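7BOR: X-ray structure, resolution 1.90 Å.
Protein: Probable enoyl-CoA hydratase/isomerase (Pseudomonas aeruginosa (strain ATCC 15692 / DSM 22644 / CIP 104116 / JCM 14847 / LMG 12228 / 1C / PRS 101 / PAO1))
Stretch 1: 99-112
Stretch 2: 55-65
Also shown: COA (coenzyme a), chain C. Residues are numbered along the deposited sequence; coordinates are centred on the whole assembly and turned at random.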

ATOM      1  N   VAL A  99       4.306   9.322   2.020  1.00 24.18           N
ATOM      2  CA  VAL A  99       4.197   8.574   3.259  1.00 28.45           C
ATOM      3  C   VAL A  99       4.828   9.372   4.375  1.00 28.44           C
ATOM      4  O   VAL A  99       6.007   9.719   4.295  1.00 31.02           O
ATOM      5  CB  VAL A  99       4.874   7.188   3.141  1.00 27.38           C
ATOM      6  CG1 VAL A  99       4.736   6.416   4.465  1.00 24.56           C
ATOM      7  CG2 VAL A  99       4.301   6.395   1.950  1.00 25.58           C
ATOM      8  N   ASN A 100       4.071   9.580   5.447  1.00 30.73           N
ATOM      9  CA  ASN A 100       4.584  10.118   6.698  1.00 29.30           C
ATOM     10  C   ASN A 100       4.147   9.207   7.845  1.00 31.42           C
ATOM     11  O   ASN A 100       3.104   8.572   7.782  1.00 29.36           O
ATOM     12  CB  ASN A 100       4.047  11.546   6.938  1.00 30.43           C
ATOM     13  CG  ASN A 100       4.882  12.628   6.223  1.00 29.51           C
ATOM     14  OD1 ASN A 100       6.034  12.884   6.576  1.00 33.17           O
ATOM     15  ND2 ASN A 100       4.293  13.253   5.243  1.00 29.70           N
ATOM     16  N   GLY A 101       4.938   9.158   8.890  1.00 30.23           N
ATOM     17  CA  GLY A 101       4.532   8.460  10.080  1.00 35.19           C
ATOM     18  C   GLY A 101       4.468   6.958   9.864  1.00 32.69           C
ATOM     19  O   GLY A 101       5.315   6.387   9.192  1.00 27.97           O
ATOM     20  N   PRO A 102       3.506   6.283  10.486  1.00 34.18           N
ATOM     21  CA  PRO A 102       3.429   4.820  10.324  1.00 28.43           C
ATOM     22  C   PRO A 102       2.891   4.438   8.965  1.00 26.74           C
ATOM     23  O   PRO A 102       2.025   5.105   8.392  1.00 24.40           O
ATOM     24  CB  PRO A 102       2.501   4.372  11.452  1.00 34.94           C
ATOM     25  CG  PRO A 102       1.682   5.568  11.780  1.00 39.10           C
ATOM     26  CD  PRO A 102       2.565   6.784  11.507  1.00 34.89           C
ATOM     27  N   ALA A 103       3.454   3.345   8.445  1.00 27.46           N
ATOM     28  CA  ALA A 103       3.032   2.644   7.247  1.00 24.90           C
ATOM     29  C   ALA A 103       3.196   1.161   7.593  1.00 28.04           C
ATOM     30  O   ALA A 103       4.298   0.607   7.463  1.00 26.88           O
ATOM     31  CB  ALA A 103       3.848   3.014   6.028  1.00 23.64           C
ATOM     32  N   VAL A 104       2.103   0.523   8.051  1.00 27.70           N
ATOM     33  CA  VAL A 104       2.179  -0.797   8.673  1.00 23.96           C
ATOM     34  C   VAL A 104       1.369  -1.805   7.878  1.00 29.08           C
ATOM     35  O   VAL A 104       0.260  -1.514   7.420  1.00 28.19           O
ATOM     36  CB  VAL A 104       1.677  -0.746  10.111  1.00 30.23           C
ATOM     37  CG1 VAL A 104       1.871  -2.125  10.786  1.00 30.82           C
ATOM     38  CG2 VAL A 104       2.441   0.324  10.848  1.00 26.12           C
ATOM     39  N   GLY A 105       1.913  -2.995   7.734  1.00 25.13           N
ATOM     40  CA  GLY A 105       1.132  -4.040   7.082  1.00 25.63           C
ATOM     41  C   GLY A 105       0.939  -3.661   5.630  1.00 27.43           C
ATOM     42  O   GLY A 105       1.910  -3.391   4.916  1.00 26.48           O
ATOM     43  N   ILE A 106      -0.316  -3.631   5.171  1.00 26.35           N
ATOM     44  CA  ILE A 106      -0.603  -3.186   3.810  1.00 27.91           C
ATOM     45  C   ILE A 106      -0.199  -1.729   3.611  1.00 26.34           C
ATOM     46  O   ILE A 106      -0.105  -1.265   2.459  1.00 29.19           O
ATOM     47  CB  ILE A 106      -2.102  -3.433   3.478  1.00 27.14           C
ATOM     48  CG1 ILE A 106      -2.354  -3.296   1.964  1.00 31.65           C
ATOM     49  CG2 ILE A 106      -2.990  -2.516   4.301  1.00 28.70           C
ATOM     50  CD1 ILE A 106      -3.606  -4.023   1.453  1.00 31.71           C
ATOM     51  N   GLY A 107       0.083  -1.003   4.702  1.00 28.47           N
ATOM     52  CA  GLY A 107       0.650   0.350   4.566  1.00 26.87           C
ATOM     53  C   GLY A 107       2.008   0.337   3.882  1.00 27.17           C
ATOM     54  O   GLY A 107       2.331   1.229   3.086  1.00 27.70           O
ATOM     55  N   THR A 108       2.800  -0.701   4.149  1.00 26.47           N
ATOM     56  CA  THR A 108       4.064  -0.894   3.451  1.00 24.11           C
ATOM     57  C   THR A 108       3.872  -1.682   2.173  1.00 26.35           C
ATOM     58  O   THR A 108       4.392  -1.289   1.125  1.00 22.34           O
ATOM     59  CB  THR A 108       5.062  -1.591   4.369  1.00 27.64           C
ATOM     60  OG1 THR A 108       5.452  -0.666   5.387  1.00 23.32           O
ATOM     61  CG2 THR A 108       6.299  -2.081   3.603  1.00 18.61           C
ATOM     62  N   THR A 109       3.108  -2.792   2.209  1.00 23.77           N
ATOM     63  CA  THR A 109       3.108  -3.616   1.015  1.00 21.57           C
ATOM     64  C   THR A 109       2.459  -2.908  -0.172  1.00 21.29           C
ATOM     65  O   THR A 109       2.769  -3.237  -1.310  1.00 24.75           O
ATOM     66  CB  THR A 109       2.423  -4.996   1.257  1.00 23.96           C
ATOM     67  OG1 THR A 109       1.062  -4.811   1.614  1.00 22.14           O
ATOM     68  CG2 THR A 109       3.146  -5.755   2.327  1.00 25.03           C
ATOM     69  N   LEU A 110       1.518  -1.986   0.045  1.00 25.52           N
ATOM     70  CA  LEU A 110       0.898  -1.381  -1.126  1.00 23.32           C
ATOM     71  C   LEU A 110       1.897  -0.520  -1.876  1.00 26.88           C
ATOM     72  O   LEU A 110       1.783  -0.331  -3.106  1.00 22.61           O
ATOM     73  CB  LEU A 110      -0.313  -0.571  -0.733  1.00 23.18           C
ATOM     74  CG  LEU A 110      -0.133   0.761  -0.006  1.00 26.61           C
ATOM     75  CD1 LEU A 110       0.058   1.905  -1.054  1.00 26.02           C
ATOM     76  CD2 LEU A 110      -1.309   1.010   0.941  1.00 27.57           C
ATOM     77  N   LEU A 111       2.903  -0.015  -1.151  1.00 27.93           N
ATOM     78  CA  LEU A 111       3.983   0.754  -1.760  1.00 26.16           C
ATOM     79  C   LEU A 111       4.741  -0.069  -2.784  1.00 25.78           C
ATOM     80  O   LEU A 111       5.351   0.494  -3.702  1.00 23.88           O
ATOM     81  CB  LEU A 111       4.937   1.216  -0.652  1.00 24.52           C
ATOM     82  CG  LEU A 111       4.365   1.976   0.552  1.00 27.40           C
ATOM     83  CD1 LEU A 111       5.419   2.351   1.557  1.00 27.81           C
ATOM     84  CD2 LEU A 111       3.610   3.191   0.031  1.00 27.87           C
ATOM     85  N   LEU A 112       4.731  -1.394  -2.635  1.00 23.54           N
ATOM     86  CA  LEU A 112       5.373  -2.245  -3.635  1.00 24.29           C
ATOM     87  C   LEU A 112       4.652  -2.231  -4.983  1.00 27.37           C
ATOM     88  O   LEU A 112       5.222  -2.717  -5.957  1.00 28.97           O
ATOM     89  CB  LEU A 112       5.472  -3.688  -3.111  1.00 25.32           C
ATOM     90  CG  LEU A 112       6.178  -3.779  -1.775  1.00 25.76           C
ATOM     91  CD1 LEU A 112       6.073  -5.192  -1.223  1.00 23.74           C
ATOM     92  CD2 LEU A 112       7.697  -3.376  -1.883  1.00 25.30           C
TER
HETATM   93  N1A COA C 301      -6.801  -1.340  13.732  1.00 39.74           N
HETATM   94  C2A COA C 301      -7.732  -0.918  14.634  1.00 46.38           C
HETATM   95  N3A COA C 301      -7.487   0.136  15.470  1.00 42.56           N
HETATM   96  C4A COA C 301      -6.297   0.746  15.347  1.00 50.01           C
HETATM   97  C5A COA C 301      -5.363   0.349  14.458  1.00 47.55           C
HETATM   98  C6A COA C 301      -5.626  -0.726  13.635  1.00 40.25           C
HETATM   99  N6A COA C 301      -4.741  -1.287  12.604  1.00 38.35           N
HETATM  100  N7A COA C 301      -4.266   1.148  14.574  1.00 46.91           N
HETATM  101  C8A COA C 301      -4.501   2.056  15.547  1.00 52.42           C
HETATM  102  N9A COA C 301      -5.720   1.763  15.985  1.00 50.98           N
HETATM  103  C1B COA C 301      -6.308   2.621  17.034  1.00 54.33           C
HETATM  104  C2B COA C 301      -5.875   2.227  18.540  1.00 56.91           C
HETATM  105  O2B COA C 301      -6.607   0.994  18.919  1.00 53.67           O
HETATM  106  C3B COA C 301      -6.232   3.316  19.161  1.00 58.38           C
HETATM  107  O3B COA C 301      -7.709   3.362  19.338  1.00 60.63           O
HETATM  108  P3B COA C 301      -8.420   4.261  20.489  1.00 68.58           P
HETATM  109  O7A COA C 301      -7.752   5.615  20.623  1.00 68.59           O
HETATM  110  O8A COA C 301      -8.319   3.486  21.774  1.00 60.32           O
HETATM  111  O9A COA C 301      -9.842   4.475  20.063  1.00 66.88           O
HETATM  112  C4B COA C 301      -5.908   4.509  18.226  1.00 53.87           C
HETATM  113  O4B COA C 301      -6.023   3.886  16.818  1.00 56.24           O
HETATM  114  C5B COA C 301      -4.620   5.064  18.402  1.00 53.87           C
HETATM  115  O5B COA C 301      -3.732   4.051  18.053  1.00 53.17           O
HETATM  116  P1A COA C 301      -2.410   3.812  18.983  1.00 56.63           P
HETATM  117  O1A COA C 301      -1.815   2.435  18.771  1.00 55.96           O
HETATM  118  O2A COA C 301      -2.663   4.008  20.461  1.00 58.78           O
HETATM  119  O3A COA C 301      -1.374   5.000  18.502  1.00 57.37           O
HETATM  120  P2A COA C 301       0.242   4.676  18.596  1.00 55.48           P
HETATM  121  O4A COA C 301       0.974   5.976  18.278  1.00 51.06           O
HETATM  122  O5A COA C 301       0.452   4.137  19.979  1.00 54.72           O
HETATM  123  O6A COA C 301       0.669   3.449  17.559  1.00 46.27           O
HETATM  124  CBP COA C 301       0.906   2.287  15.476  1.00 47.46           C
HETATM  125  CCP COA C 301       0.715   3.696  16.144  1.00 49.84           C
HETATM  126  CDP COA C 301       0.517   2.375  13.957  1.00 40.58           C
HETATM  127  CEP COA C 301       2.378   1.821  15.606  1.00 42.18           C
HETATM  128  CAP COA C 301      -0.032   1.358  16.312  1.00 46.66           C
HETATM  129  OAP COA C 301      -1.304   1.931  16.293  1.00 44.37           O
HETATM  130  C9P COA C 301      -0.158  -0.050  15.732  1.00 50.46           C
HETATM  131  O9P COA C 301       0.714  -0.863  15.830  1.00 50.98           O
HETATM  132  N8P COA C 301      -1.445  -0.345  15.067  1.00 47.67           N
HETATM  133  C7P COA C 301      -1.715  -1.646  14.452  1.00 46.83           C
HETATM  134  C6P COA C 301      -0.691  -1.954  13.318  1.00 41.58           C
HETATM  135  C5P COA C 301      -1.115  -3.342  12.739  1.00 40.81           C
HETATM  136  O5P COA C 301      -0.907  -4.356  13.310  1.00 38.19           O
HETATM  137  N4P COA C 301      -1.778  -3.351  11.448  1.00 39.72           N
HETATM  138  C3P COA C 301      -2.235  -4.602  10.895  1.00 44.58           C
HETATM  139  C2P COA C 301      -1.090  -5.352  10.266  1.00 43.39           C
HETATM  140  S1P COA C 301      -1.873  -6.847   9.617  1.00 57.94           S
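Stretch 2, residues 55-65: GGDACFTSGND

Stretch 2, an irregular segment without regular helix or strand, extended at Cys59 and Thr61, runs alongside the strand of stretch 1 in the same direction, joined to it by a single beta bridge and anchored by the ring of Phe60. The register follows from the nearest CA pairs: Gly101 with Cys59 (CA to CA 4.3 Å), Ala103 with Thr61 (5.1 Å), Val104 with Ser62 (4.7 Å) and, where stretch 1 has turned into its helix, Gly107 with Gly63 (5.0 Å). Ala103 and Thr61 form the bridge. On one side of it Phe60 N donates to Pro102 O (3.1 Å), which also takes a weak bond from Thr61 N (3.1 Å); on the other, Val104 N donates to Thr61 O (3.0 Å). Farther back, Asn100 ND2 makes a weak hydrogen bond to Gly56 O (3.4 Å), and water 1 links the two stretches: it accepts from Asn100 N (3.2 Å from the water O) and its O lies 2.9 Å from Gly56 O. Gly101 comes so close that its CA lies 3.3 Å from Ala58 O; a CB there would clash with that oxygen.

Phe60 (chi1 t) points toward stretch 1 and fills a pocket lined by both its strand and helix. Val99 CG2 lies over one ring face, 3.8 Å from the centroid, while Gly107 O approaches Phe60 CE2 at the edge (3.3 Å) and Leu110 CD1 approaches CZ (4.1 Å). Ala103 CB packs 3.8 Å from Phe60 CD2. The CB of Thr61 points away, yet its CG2 reaches Gly107 CA (3.4 Å), where the absence of a side chain leaves room. Gly63 CA then fits 3.2 Å from Val104 O, with phi/psi of 91/-164 that suit glycine. Beyond the bridge, coenzyme A donates from N4P to Ser62 O (2.7 Å), and its C6P lies 3.6 Å from Val104 CG1, so both stretches touch the ligand.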

ATOM      1  N   GLY A  55      -1.691   9.667   3.510  1.00 30.02           N
ATOM      2  CA  GLY A  55      -2.419   9.909   4.731  1.00 30.94           C
ATOM      3  C   GLY A  55      -2.279  11.319   5.284  1.00 37.04           C
ATOM      4  O   GLY A  55      -2.848  11.601   6.344  1.00 34.38           O
ATOM      5  N   GLY A  56      -1.567  12.204   4.588  1.00 37.92           N
ATOM      6  CA  GLY A  56      -1.292  13.554   5.050  1.00 38.55           C
ATOM      7  C   GLY A  56       0.078  13.669   5.693  1.00 36.27           C
ATOM      8  O   GLY A  56       0.964  12.833   5.504  1.00 37.80           O
ATOM      9  N   ASP A  57       0.236  14.725   6.494  1.00 36.78           N
ATOM     10  CA  ASP A  57       1.547  15.174   6.942  1.00 34.51           C
ATOM     11  C   ASP A  57       2.111  14.342   8.060  1.00 32.46           C
ATOM     12  O   ASP A  57       3.330  14.312   8.215  1.00 35.41           O
ATOM     13  CB  ASP A  57       1.508  16.635   7.453  1.00 39.12           C
ATOM     14  CG  ASP A  57       1.182  17.628   6.355  1.00 44.87           C
ATOM     15  OD1 ASP A  57       1.290  17.252   5.162  1.00 43.01           O
ATOM     16  OD2 ASP A  57       0.812  18.784   6.688  1.00 53.29           O
ATOM     17  N   ALA A  58       1.265  13.660   8.830  1.00 36.43           N
ATOM     18  CA  ALA A  58       1.732  12.957  10.015  1.00 34.31           C
ATOM     19  C   ALA A  58       1.588  11.440   9.979  1.00 35.15           C
ATOM     20  O   ALA A  58       2.228  10.760  10.786  1.00 36.96           O
ATOM     21  CB  ALA A  58       0.968  13.454  11.247  1.00 38.79           C
ATOM     22  N   CYS A  59       0.743  10.893   9.125  1.00 34.87           N
ATOM     23  CA  CYS A  59       0.417   9.471   9.254  1.00 36.15           C
ATOM     24  C   CYS A  59       0.048   8.933   7.889  1.00 33.01           C
ATOM     25  O   CYS A  59      -0.678   9.585   7.142  1.00 33.91           O
ATOM     26  CB  CYS A  59      -0.736   9.230  10.266  1.00 38.10           C
ATOM     27  SG  CYS A  59      -1.179   7.437  10.560  1.00 43.02           S
ATOM     28  N   PHE A  60       0.575   7.759   7.545  1.00 30.31           N
ATOM     29  CA  PHE A  60       0.146   7.143   6.292  1.00 31.28           C
ATOM     30  C   PHE A  60      -1.018   6.159   6.582  1.00 34.37           C
ATOM     31  O   PHE A  60      -2.186   6.540   6.438  1.00 33.89           O
ATOM     32  CB  PHE A  60       1.337   6.484   5.584  1.00 26.85           C
ATOM     33  CG  PHE A  60       1.025   5.998   4.186  1.00 29.83           C
ATOM     34  CD1 PHE A  60       0.660   6.880   3.177  1.00 28.05           C
ATOM     35  CD2 PHE A  60       1.111   4.639   3.865  1.00 27.29           C
ATOM     36  CE1 PHE A  60       0.372   6.401   1.892  1.00 25.12           C
ATOM     37  CE2 PHE A  60       0.829   4.170   2.579  1.00 24.42           C
ATOM     38  CZ  PHE A  60       0.461   5.041   1.593  1.00 28.67           C
ATOM     39  N   THR A  61      -0.744   4.938   7.063  1.00 33.69           N
ATOM     40  CA  THR A  61      -1.823   4.076   7.575  1.00 33.43           C
ATOM     41  C   THR A  61      -1.243   2.991   8.474  1.00 35.72           C
ATOM     42  O   THR A  61      -0.195   2.420   8.164  1.00 32.24           O
ATOM     43  CB  THR A  61      -2.623   3.420   6.431  1.00 35.76           C
ATOM     44  OG1 THR A  61      -3.640   2.535   6.951  1.00 35.72           O
ATOM     45  CG2 THR A  61      -1.710   2.592   5.540  1.00 33.40           C
ATOM     46  N   SER A  62      -1.932   2.692   9.566  1.00 35.03           N
ATOM     47  CA  SER A  62      -1.540   1.563  10.410  1.00 37.92           C
ATOM     48  C   SER A  62      -1.986   0.230   9.822  1.00 34.32           C
ATOM     49  O   SER A  62      -1.824  -0.816  10.465  1.00 34.06           O
ATOM     50  CB  SER A  62      -2.074   1.735  11.847  1.00 38.76           C
ATOM     51  OG  SER A  62      -3.469   2.025  11.915  1.00 37.19           O
ATOM     52  N   GLY A  63      -2.489   0.231   8.589  1.00 30.33           N
ATOM     53  CA  GLY A  63      -2.844  -1.002   7.940  1.00 34.87           C
ATOM     54  C   GLY A  63      -4.290  -1.350   8.228  1.00 39.73           C
ATOM     55  O   GLY A  63      -5.108  -0.524   8.691  1.00 36.97           O
ATOM     56  N   ASN A  64      -4.597  -2.615   7.962  1.00 36.97           N
ATOM     57  CA  ASN A  64      -5.964  -3.110   8.068  1.00 35.90           C
ATOM     58  C   ASN A  64      -6.555  -2.805   9.433  1.00 35.49           C
ATOM     59  O   ASN A  64      -5.890  -2.917  10.459  1.00 36.21           O
ATOM     60  CB  ASN A  64      -6.012  -4.616   7.809  1.00 35.41           C
ATOM     61  CG  ASN A  64      -7.238  -5.026   7.061  1.00 33.22           C
ATOM     62  OD1 ASN A  64      -7.193  -5.228   5.849  1.00 37.02           O
ATOM     63  ND2 ASN A  64      -8.353  -5.148   7.769  1.00 34.21           N
ATOM     64  N   ASP A  65      -7.817  -2.397   9.437  1.00 38.47           N
ATOM     65  CA  ASP A  65      -8.535  -2.311  10.700  1.00 40.75           C
ATOM     66  C   ASP A  65      -8.587  -3.689  11.356  1.00 37.82           C
ATOM     67  O   ASP A  65      -9.097  -4.641  10.760  1.00 41.50           O
ATOM     68  CB  ASP A  65      -9.939  -1.790  10.447  1.00 41.64           C
ATOM     69  CG  ASP A  65     -10.616  -1.364  11.714  1.00 46.23           C
ATOM     70  OD1 ASP A  65     -10.772  -2.228  12.597  1.00 47.25           O
ATOM     71  OD2 ASP A  65     -10.968  -0.172  11.846  1.00 48.38           O
TER
HETATM   72  O   HOH W   1       0.972  10.081   4.628  1.00 33.32           O
HETATM   73  O   HOH W   2      -2.470  -4.974   7.102  1.00 17.55           O